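Local coordinates for protein beta-2-microglobulin (Danio rerio, PDB 4M9O) that serves as the light-chain component of the class I major histocompatibility complex, taking part in the presentation of peptide antigens to the immune system, at residues T54-E59 with F64-S69. Residues are numbered along the deposited sequence; the frame is centred on the assembly and turned at random.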
loop_
_atom_site.group_PDB
_atom_site.type_symbol
_atom_site.label_atom_id
_atom_site.label_comp_id
_atom_site.label_asym_id
_atom_site.label_seq_id
_atom_site.Cartn_x
_atom_site.Cartn_y
_atom_site.Cartn_z
ATOM N N THR A 54 -2.468 2.389 -9.776
ATOM C CA THR A 54 -1.913 3.200 -10.834
ATOM C C THR A 54 -1.083 2.331 -11.773
ATOM O O THR A 54 -0.677 1.294 -11.414
ATOM C CB THR A 54 -1.101 4.421 -10.320
ATOM O OG1 THR A 54 0.024 3.992 -9.592
ATOM C CG2 THR A 54 -1.951 5.312 -9.453
ATOM N N ASP A 55 -0.912 2.767 -12.997
ATOM C CA ASP A 55 -0.018 2.122 -13.917
ATOM C C ASP A 55 1.395 2.426 -13.445
ATOM O O ASP A 55 1.632 3.468 -12.982
ATOM C CB ASP A 55 -0.263 2.566 -15.336
ATOM C CG ASP A 55 -1.568 2.026 -15.893
ATOM O OD1 ASP A 55 -1.781 0.823 -15.859
ATOM O OD2 ASP A 55 -2.382 2.815 -16.337
ATOM N N LEU A 56 2.290 1.476 -13.552
ATOM C CA LEU A 56 3.637 1.617 -13.059
ATOM C C LEU A 56 4.316 2.803 -13.715
ATOM O O LEU A 56 4.257 2.948 -14.888
ATOM C CB LEU A 56 4.416 0.346 -13.327
ATOM C CG LEU A 56 5.874 0.325 -12.902
ATOM C CD1 LEU A 56 6.047 0.047 -11.468
ATOM C CD2 LEU A 56 6.680 -0.558 -13.710
ATOM N N ALA A 57 4.913 3.650 -12.907
ATOM C CA ALA A 57 5.561 4.847 -13.359
ATOM C C ALA A 57 7.070 4.744 -13.295
ATOM O O ALA A 57 7.591 4.151 -12.433
ATOM C CB ALA A 57 5.100 6.014 -12.570
ATOM N N PHE A 58 7.736 5.307 -14.259
ATOM C CA PHE A 58 9.180 5.259 -14.348
ATOM C C PHE A 58 9.743 6.662 -14.550
ATOM O O PHE A 58 9.401 7.316 -15.479
ATOM C CB PHE A 58 9.566 4.339 -15.481
ATOM C CG PHE A 58 11.035 4.222 -15.727
ATOM C CD1 PHE A 58 11.895 3.924 -14.733
ATOM C CD2 PHE A 58 11.534 4.364 -16.975
ATOM C CE1 PHE A 58 13.194 3.787 -14.964
ATOM C CE2 PHE A 58 12.880 4.219 -17.209
ATOM C CZ PHE A 58 13.684 3.938 -16.201
ATOM N N GLU A 59 10.603 7.089 -13.653
ATOM C CA GLU A 59 11.136 8.425 -13.651
ATOM C C GLU A 59 12.668 8.580 -13.545
ATOM O O GLU A 59 13.318 7.892 -12.828
ATOM C CB GLU A 59 10.433 9.229 -12.571
ATOM C CG GLU A 59 9.170 9.880 -13.075
ATOM C CD GLU A 59 8.069 10.069 -12.038
ATOM O OE1 GLU A 59 8.364 10.376 -10.871
ATOM O OE2 GLU A 59 6.892 9.960 -12.417
ATOM N N PHE A 64 11.126 3.577 -10.311
ATOM C CA PHE A 64 9.847 2.986 -10.534
ATOM C C PHE A 64 8.947 3.292 -9.331
ATOM O O PHE A 64 9.391 3.259 -8.238
ATOM C CB PHE A 64 10.007 1.478 -10.729
ATOM C CG PHE A 64 10.680 1.073 -12.028
ATOM C CD1 PHE A 64 10.010 1.101 -13.197
ATOM C CD2 PHE A 64 11.953 0.606 -12.047
ATOM C CE1 PHE A 64 10.610 0.731 -14.330
ATOM C CE2 PHE A 64 12.526 0.237 -13.193
ATOM C CZ PHE A 64 11.869 0.302 -14.317
ATOM N N HIS A 65 7.688 3.581 -9.567
ATOM C CA HIS A 65 6.731 3.702 -8.503
ATOM C C HIS A 65 5.301 3.297 -8.836
ATOM O O HIS A 65 4.869 3.403 -9.930
ATOM C CB HIS A 65 6.785 5.045 -7.774
ATOM C CG HIS A 65 6.397 6.204 -8.608
ATOM N ND1 HIS A 65 5.099 6.633 -8.725
ATOM C CD2 HIS A 65 7.131 7.022 -9.376
ATOM C CE1 HIS A 65 5.053 7.679 -9.517
ATOM N NE2 HIS A 65 6.276 7.939 -9.921
ATOM N N LEU A 66 4.621 2.823 -7.831
ATOM C CA LEU A 66 3.298 2.323 -7.931
ATOM C C LEU A 66 2.485 2.691 -6.701
ATOM O O LEU A 66 2.976 2.646 -5.632
ATOM C CB LEU A 66 3.402 0.819 -8.054
ATOM C CG LEU A 66 2.311 -0.016 -8.654
ATOM C CD1 LEU A 66 2.090 0.335 -10.077
ATOM C CD2 LEU A 66 2.667 -1.475 -8.548
ATOM N N THR A 67 1.223 2.991 -6.893
ATOM C CA THR A 67 0.304 3.291 -5.824
ATOM C C THR A 67 -0.988 2.471 -5.851
ATOM O O THR A 67 -1.628 2.394 -6.825
ATOM C CB THR A 67 -0.036 4.780 -5.825
ATOM O OG1 THR A 67 1.140 5.523 -5.607
ATOM C CG2 THR A 67 -1.035 5.125 -4.789
ATOM N N LYS A 68 -1.332 1.861 -4.751
ATOM C CA LYS A 68 -2.585 1.181 -4.607
ATOM C C LYS A 68 -3.450 1.871 -3.551
ATOM O O LYS A 68 -2.988 2.171 -2.507
ATOM C CB LYS A 68 -2.342 -0.274 -4.246
ATOM C CG LYS A 68 -3.517 -1.070 -4.031
ATOM C CD LYS A 68 -3.699 -1.966 -5.170
ATOM C CE LYS A 68 -4.014 -3.333 -4.784
ATOM N NZ LYS A 68 -4.150 -4.110 -5.963
ATOM N N SER A 69 -4.702 2.119 -3.859
ATOM C CA SER A 69 -5.617 2.792 -2.962
ATOM C C SER A 69 -7.005 2.172 -2.843
ATOM O O SER A 69 -7.416 1.486 -3.703
ATOM C CB SER A 69 -5.784 4.231 -3.350
ATOM O OG SER A 69 -6.143 4.347 -4.665
HETATM O O HOH W 1 2.382 4.910 -10.854
#
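Two donors grip the carbonyl oxygen of His65: the amide N of Ala57 reaches His65 O in the carbonyl plane at 3.0 Å, and a water adds a longer bond. That water also donates to Asp55 O and accepts from Thr54 OG1, bridging the strands where the 52-59 strand bows outward. Beyond the bow, Thr54 N bonds to Thr67 O, and Thr54 OG1, set between its own backbone N and carbonyl carbon (chi1 63°), takes the hydrogen of Thr67 N at 3.1 Å in place of a backbone carbonyl. At the regular end, His65 N returns a 2.9 Å bond to Ala57 O. Ala57 CB lies over one face of the His65 imidazole, 3.6 Å from its centroid, while the Glu59 carboxylate stands at the ring edge, both oxygens drawing weak bonds from NE2. On the face bearing Phe58 and Phe64, the two rings form an offset stack, centroids 4.5 Å apart and planes at 21°; Leu56 CD2 touches Phe64 CD1 at 3.8 Å. A serine in place of Phe64 would probably leave the Phe58 ring without its stacking mate and Leu56 CD2 without this neighbour. Leu66 CD1 packs against Leu56 CB and, further in, Leu66 meets Ile37 and Ile39. This is an antiparallel beta hairpin with an interrupted edge strand, completing one sheet of the immunoglobulin C1-set sandwich.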